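Local coordinates for protein mannan endo-1,6-alpha-mannosidase (Chaetomium thermophilum, PDB 6RY0) that probably cleaves or transfers alpha-1,6-mannosidic linkages, as a glycoside hydrolase family 76 enzyme linked to placing GPI-anchored glycoproteins in the fungal cell wall, at residues 310-324 against 371-384. Sequence-based numbering, arbitrary orientation.
Sequences EGRQGACTADMLTFK and FYWKSGKFVDPSVD
A loop running into helix 323-337 meets one that holds a short 3-10 turn, 381-383, with the CA atoms of Gly314 and Asp384 4.8 Å apart and Leu321 facing Phe371. The Phe371 ring is gripped on both faces: Leu321 CD2 sits over the centre of one, 3.5 Å from Phe371 CG, and Lys324 NZ stands over the other as a cation-pi contact. Lys324 is long enough to serve several partners. Its CD lies on the Trp373 indole in CH-pi contact, and a bend at chi3 (56°) carries NZ to Phe371 O, a 2.8 Å hydrogen bond nearly straight out from the carbonyl. NZ forms a salt bridge with Glu310 OE1 at 2.7 Å, approached from above the carboxylate plane. A methionine in place of Lys324 would probably leave the Glu310 carboxylate without its countercharge and Phe371 O without this donor. Tyr372 packs one face against Phe371 and the other against Gln313 CG, while its hydroxyl donates to the syn lone pair of Asp384 OD2 (2.6 Å). Asp384 turns its other oxygen, OD1, to Gly314 N in a weak bond of 2.9 Å. Gly314 suits a positive phi (88°), where a CB would press on the carbonyl O of Gln313; its CA makes a CA-H...O contact with Val383 O (3.5 Å). Cys316 SG, in a disulfide with Cys309, lies obliquely beside Phe371. Asp384 precedes the calcium ligand His385, its side chain about 9 Å from the ion. In helix 389-401, Glu391 touches Leu321 and Phe371, and Val395 touches Trp373, which also meets helix 342-358 and strand 303-304.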
loop_
_atom_site.group_PDB
_atom_site.type_symbol
_atom_site.label_atom_id
_atom_site.label_comp_id
_atom_site.label_asym_id
_atom_site.label_seq_id
_atom_site.Cartn_x
_atom_site.Cartn_y
_atom_site.Cartn_z
ATOM N N GLU A 310 -7.554 -1.841 -17.245
ATOM C CA GLU A 310 -8.003 -3.226 -17.313
ATOM C C GLU A 310 -8.980 -3.499 -18.458
ATOM O O GLU A 310 -9.241 -4.649 -18.776
ATOM C CB GLU A 310 -8.607 -3.621 -15.962
ATOM C CG GLU A 310 -8.964 -5.080 -15.848
ATOM C CD GLU A 310 -9.351 -5.546 -14.449
ATOM O OE1 GLU A 310 -9.050 -4.870 -13.442
ATOM O OE2 GLU A 310 -9.942 -6.649 -14.369
ATOM N N GLY A 311 -9.516 -2.457 -19.079
ATOM C CA GLY A 311 -10.531 -2.652 -20.098
ATOM C C GLY A 311 -10.123 -3.433 -21.308
ATOM O O GLY A 311 -10.980 -3.930 -22.078
ATOM N N ARG A 312 -8.820 -3.493 -21.534
ATOM C CA ARG A 312 -8.302 -4.411 -22.530
ATOM C C ARG A 312 -7.017 -4.994 -21.970
ATOM O O ARG A 312 -6.442 -4.484 -21.023
ATOM C CB ARG A 312 -8.077 -3.699 -23.844
ATOM C CG ARG A 312 -7.050 -2.600 -23.750
ATOM C CD ARG A 312 -7.031 -1.771 -25.033
ATOM N NE ARG A 312 -6.398 -0.484 -24.781
ATOM C CZ ARG A 312 -5.087 -0.272 -24.822
ATOM N NH1 ARG A 312 -4.258 -1.256 -25.142
ATOM N NH2 ARG A 312 -4.603 0.933 -24.552
ATOM N N GLN A 313 -6.568 -6.070 -22.559
ATOM C CA GLN A 313 -5.312 -6.679 -22.175
ATOM C C GLN A 313 -4.139 -5.923 -22.739
ATOM O O GLN A 313 -4.220 -5.365 -23.831
ATOM C CB GLN A 313 -5.249 -8.101 -22.694
ATOM C CG GLN A 313 -6.292 -8.971 -22.046
ATOM C CD GLN A 313 -6.374 -10.359 -22.652
ATOM O OE1 GLN A 313 -5.460 -10.822 -23.349
ATOM N NE2 GLN A 313 -7.445 -11.048 -22.338
ATOM N N GLY A 314 -3.019 -5.976 -22.024
ATOM C CA GLY A 314 -1.785 -5.418 -22.522
ATOM C C GLY A 314 -1.552 -3.953 -22.204
ATOM O O GLY A 314 -0.708 -3.310 -22.858
ATOM N N ALA A 315 -2.335 -3.384 -21.295
ATOM C CA ALA A 315 -2.182 -1.981 -20.926
ATOM C C ALA A 315 -1.674 -1.776 -19.492
ATOM O O ALA A 315 -0.973 -0.816 -19.230
ATOM C CB ALA A 315 -3.494 -1.243 -21.100
ATOM N N CYS A 316 -2.060 -2.623 -18.559
ATOM C CA CYS A 316 -1.644 -2.387 -17.172
ATOM C C CYS A 316 -0.154 -2.635 -16.968
ATOM O O CYS A 316 0.358 -3.664 -17.402
ATOM C CB CYS A 316 -2.461 -3.259 -16.233
ATOM S SG CYS A 316 -4.278 -2.952 -16.206
ATOM N N THR A 317 0.532 -1.728 -16.269
ATOM C CA THR A 317 1.938 -1.914 -15.966
ATOM C C THR A 317 2.108 -2.802 -14.741
ATOM O O THR A 317 1.157 -3.064 -14.003
ATOM C CB THR A 317 2.603 -0.578 -15.652
ATOM O OG1 THR A 317 2.039 -0.097 -14.434
ATOM C CG2 THR A 317 2.418 0.471 -16.767
ATOM N N ALA A 318 3.346 -3.235 -14.492
ATOM C CA ALA A 318 3.631 -4.061 -13.328
ATOM C C ALA A 318 3.079 -3.414 -12.058
ATOM O O ALA A 318 2.496 -4.090 -11.209
ATOM C CB ALA A 318 5.118 -4.300 -13.195
ATOM N N ASP A 319 3.277 -2.110 -11.905
ATOM C CA ASP A 319 2.805 -1.458 -10.705
ATOM C C ASP A 319 1.263 -1.606 -10.584
ATOM O O ASP A 319 0.714 -1.922 -9.530
ATOM C CB ASP A 319 3.126 0.042 -10.705
ATOM C CG ASP A 319 4.589 0.379 -10.541
ATOM O OD1 ASP A 319 5.471 -0.482 -10.342
ATOM O OD2 ASP A 319 4.820 1.595 -10.512
ATOM N N MET A 320 0.562 -1.350 -11.684
ATOM C CA MET A 320 -0.899 -1.337 -11.675
ATOM C C MET A 320 -1.524 -2.691 -11.335
ATOM O O MET A 320 -2.617 -2.749 -10.775
ATOM C CB MET A 320 -1.436 -0.858 -13.036
ATOM C CG MET A 320 -1.049 0.569 -13.354
ATOM S SD MET A 320 -1.445 0.969 -15.073
ATOM C CE MET A 320 -0.473 2.468 -15.247
ATOM N N LEU A 321 -0.814 -3.776 -11.637
ATOM C CA LEU A 321 -1.302 -5.121 -11.342
ATOM C C LEU A 321 -1.417 -5.405 -9.853
ATOM O O LEU A 321 -2.090 -6.354 -9.448
ATOM C CB LEU A 321 -0.402 -6.133 -12.049
ATOM C CG LEU A 321 -0.356 -6.024 -13.576
ATOM C CD1 LEU A 321 0.800 -6.813 -14.124
ATOM C CD2 LEU A 321 -1.665 -6.451 -14.216
ATOM N N THR A 322 -0.751 -4.586 -9.035
ATOM C CA THR A 322 -0.769 -4.761 -7.585
ATOM C C THR A 322 -1.896 -3.994 -6.899
ATOM O O THR A 322 -2.186 -4.241 -5.732
ATOM C CB THR A 322 0.540 -4.316 -6.939
ATOM O OG1 THR A 322 0.651 -2.890 -6.962
ATOM C CG2 THR A 322 1.738 -4.944 -7.602
ATOM N N PHE A 323 -2.514 -3.036 -7.584
ATOM C CA PHE A 323 -3.342 -2.069 -6.844
ATOM C C PHE A 323 -4.551 -2.717 -6.207
ATOM O O PHE A 323 -4.917 -2.394 -5.073
ATOM C CB PHE A 323 -3.767 -0.893 -7.720
ATOM C CG PHE A 323 -2.665 -0.018 -8.256
ATOM C CD1 PHE A 323 -1.352 -0.043 -7.748
ATOM C CD2 PHE A 323 -2.944 0.882 -9.282
ATOM C CE1 PHE A 323 -0.371 0.788 -8.267
ATOM C CE2 PHE A 323 -1.969 1.714 -9.779
ATOM C CZ PHE A 323 -0.683 1.664 -9.284
ATOM N N LYS A 324 -5.216 -3.624 -6.933
ATOM C CA LYS A 324 -6.462 -4.181 -6.416
ATOM C C LYS A 324 -6.216 -5.006 -5.141
ATOM O O LYS A 324 -7.112 -5.122 -4.304
ATOM C CB LYS A 324 -7.241 -4.927 -7.504
ATOM C CG LYS A 324 -6.481 -6.071 -8.148
ATOM C CD LYS A 324 -7.306 -6.783 -9.223
ATOM C CE LYS A 324 -7.800 -5.864 -10.313
ATOM N NZ LYS A 324 -8.302 -6.611 -11.503
ATOM N N PHE A 371 -5.099 -11.495 -13.719
ATOM C CA PHE A 371 -5.487 -10.170 -13.274
ATOM C C PHE A 371 -6.929 -9.826 -13.561
ATOM O O PHE A 371 -7.504 -8.949 -12.896
ATOM C CB PHE A 371 -4.634 -9.135 -13.999
ATOM C CG PHE A 371 -4.883 -7.711 -13.564
ATOM C CD1 PHE A 371 -4.559 -7.301 -12.277
ATOM C CD2 PHE A 371 -5.417 -6.784 -14.443
ATOM C CE1 PHE A 371 -4.752 -5.998 -11.888
ATOM C CE2 PHE A 371 -5.596 -5.475 -14.046
ATOM C CZ PHE A 371 -5.283 -5.092 -12.763
ATOM N N TYR A 372 -7.517 -10.434 -14.585
ATOM C CA TYR A 372 -8.767 -9.932 -15.170
ATOM C C TYR A 372 -9.937 -10.617 -14.493
ATOM O O TYR A 372 -10.683 -11.431 -15.080
ATOM C CB TYR A 372 -8.726 -10.112 -16.713
ATOM C CG TYR A 372 -7.601 -9.281 -17.332
ATOM C CD1 TYR A 372 -6.318 -9.778 -17.391
ATOM C CD2 TYR A 372 -7.823 -8.001 -17.803
ATOM C CE1 TYR A 372 -5.273 -9.038 -17.897
ATOM C CE2 TYR A 372 -6.787 -7.238 -18.316
ATOM C CZ TYR A 372 -5.510 -7.756 -18.353
ATOM O OH TYR A 372 -4.500 -6.988 -18.868
ATOM N N TRP A 373 -10.112 -10.289 -13.213
ATOM C CA TRP A 373 -11.076 -10.993 -12.384
ATOM C C TRP A 373 -12.507 -10.800 -12.889
ATOM O O TRP A 373 -13.277 -11.753 -12.991
ATOM C CB TRP A 373 -10.959 -10.555 -10.925
ATOM C CG TRP A 373 -9.600 -10.673 -10.313
ATOM C CD1 TRP A 373 -8.478 -11.261 -10.829
ATOM C CD2 TRP A 373 -9.228 -10.150 -9.038
ATOM N NE1 TRP A 373 -7.425 -11.131 -9.947
ATOM C CE2 TRP A 373 -7.855 -10.447 -8.842
ATOM C CE3 TRP A 373 -9.923 -9.483 -8.030
ATOM C CZ2 TRP A 373 -7.167 -10.095 -7.684
ATOM C CZ3 TRP A 373 -9.237 -9.124 -6.876
ATOM C CH2 TRP A 373 -7.867 -9.440 -6.721
ATOM N N LYS A 374 -12.857 -9.559 -13.187
ATOM C CA LYS A 374 -14.213 -9.282 -13.652
ATOM C C LYS A 374 -14.559 -10.103 -14.896
ATOM O O LYS A 374 -15.691 -10.557 -15.030
ATOM C CB LYS A 374 -14.382 -7.801 -13.911
ATOM C CG LYS A 374 -15.781 -7.406 -14.471
ATOM C CD LYS A 374 -16.995 -7.741 -13.551
ATOM C CE LYS A 374 -18.334 -7.349 -14.173
ATOM N NZ LYS A 374 -18.890 -8.226 -15.227
ATOM N N SER A 375 -13.596 -10.293 -15.783
ATOM C CA SER A 375 -13.835 -11.027 -17.032
ATOM C C SER A 375 -14.235 -12.454 -16.820
ATOM O O SER A 375 -14.801 -13.083 -17.710
ATOM C CB SER A 375 -12.578 -11.044 -17.914
ATOM O OG SER A 375 -11.616 -12.031 -17.537
ATOM N N GLY A 376 -13.884 -13.026 -15.685
ATOM C CA GLY A 376 -14.228 -14.403 -15.394
ATOM C C GLY A 376 -13.319 -15.468 -15.966
ATOM O O GLY A 376 -13.610 -16.655 -15.794
ATOM N N LYS A 377 -12.240 -15.067 -16.621
ATOM C CA LYS A 377 -11.366 -16.011 -17.320
ATOM C C LYS A 377 -9.919 -15.738 -16.959
ATOM O O LYS A 377 -9.517 -14.593 -16.805
ATOM C CB LYS A 377 -11.536 -15.864 -18.840
ATOM C CG LYS A 377 -12.968 -15.989 -19.301
ATOM C CD LYS A 377 -13.127 -15.799 -20.798
ATOM C CE LYS A 377 -14.589 -15.865 -21.238
ATOM N NZ LYS A 377 -14.737 -15.779 -22.710
ATOM N N PHE A 378 -9.145 -16.810 -16.882
ATOM C CA PHE A 378 -7.708 -16.708 -16.732
ATOM C C PHE A 378 -7.098 -16.117 -17.983
ATOM O O PHE A 378 -7.361 -16.580 -19.089
ATOM C CB PHE A 378 -7.095 -18.084 -16.459
ATOM C CG PHE A 378 -5.590 -18.057 -16.446
ATOM C CD1 PHE A 378 -4.908 -17.586 -15.321
ATOM C CD2 PHE A 378 -4.849 -18.446 -17.550
ATOM C CE1 PHE A 378 -3.545 -17.500 -15.312
ATOM C CE2 PHE A 378 -3.491 -18.395 -17.524
ATOM C CZ PHE A 378 -2.827 -17.910 -16.403
ATOM N N VAL A 379 -6.241 -15.127 -17.792
ATOM C CA VAL A 379 -5.433 -14.508 -18.823
ATOM C C VAL A 379 -3.988 -14.660 -18.355
ATOM O O VAL A 379 -3.646 -14.308 -17.234
ATOM C CB VAL A 379 -5.776 -13.007 -18.978
ATOM C CG1 VAL A 379 -4.861 -12.356 -19.957
ATOM C CG2 VAL A 379 -7.239 -12.819 -19.376
ATOM N N ASP A 380 -3.134 -15.170 -19.235
ATOM C CA ASP A 380 -1.744 -15.346 -18.876
ATOM C C ASP A 380 -1.090 -14.003 -18.572
ATOM O O ASP A 380 -1.166 -13.084 -19.379
ATOM C CB ASP A 380 -1.015 -16.016 -20.045
ATOM C CG ASP A 380 0.297 -16.592 -19.638
ATOM O OD1 ASP A 380 1.139 -15.866 -19.119
ATOM O OD2 ASP A 380 0.472 -17.811 -19.730
ATOM N N PRO A 381 -0.418 -13.879 -17.412
ATOM C CA PRO A 381 0.317 -12.647 -17.111
ATOM C C PRO A 381 1.304 -12.208 -18.171
ATOM O O PRO A 381 1.642 -11.025 -18.205
ATOM C CB PRO A 381 0.998 -12.957 -15.771
ATOM C CG PRO A 381 0.022 -13.907 -15.120
ATOM C CD PRO A 381 -0.494 -14.771 -16.238
ATOM N N SER A 382 1.712 -13.082 -19.068
ATOM C CA SER A 382 2.621 -12.669 -20.122
ATOM C C SER A 382 1.972 -11.594 -21.021
ATOM O O SER A 382 2.714 -10.819 -21.637
ATOM C CB SER A 382 3.015 -13.888 -20.952
ATOM O OG SER A 382 1.899 -14.380 -21.688
ATOM N N VAL A 383 0.641 -11.491 -21.050
ATOM C CA VAL A 383 0.020 -10.470 -21.871
ATOM C C VAL A 383 0.373 -9.086 -21.369
ATOM O O VAL A 383 0.381 -8.121 -22.156
ATOM C CB VAL A 383 -1.535 -10.617 -21.995
ATOM C CG1 VAL A 383 -1.873 -11.989 -22.532
ATOM C CG2 VAL A 383 -2.284 -10.238 -20.711
ATOM N N ASP A 384 0.648 -8.976 -20.067
ATOM C CA ASP A 384 1.062 -7.709 -19.478
ATOM C C ASP A 384 2.554 -7.679 -19.170
ATOM O O ASP A 384 3.029 -6.826 -18.439
ATOM C CB ASP A 384 0.195 -7.373 -18.279
ATOM C CG ASP A 384 -1.241 -7.100 -18.679
ATOM O OD1 ASP A 384 -1.474 -6.340 -19.635
ATOM O OD2 ASP A 384 -2.159 -7.666 -18.048
HETATM O O HOH W 1 -11.088 -7.487 -12.166
HETATM O O HOH W 2 -11.481 -8.225 -16.038
HETATM O O HOH W 3 -4.216 -4.309 -19.307
HETATM O O HOH W 4 0.526 -4.457 -20.034
#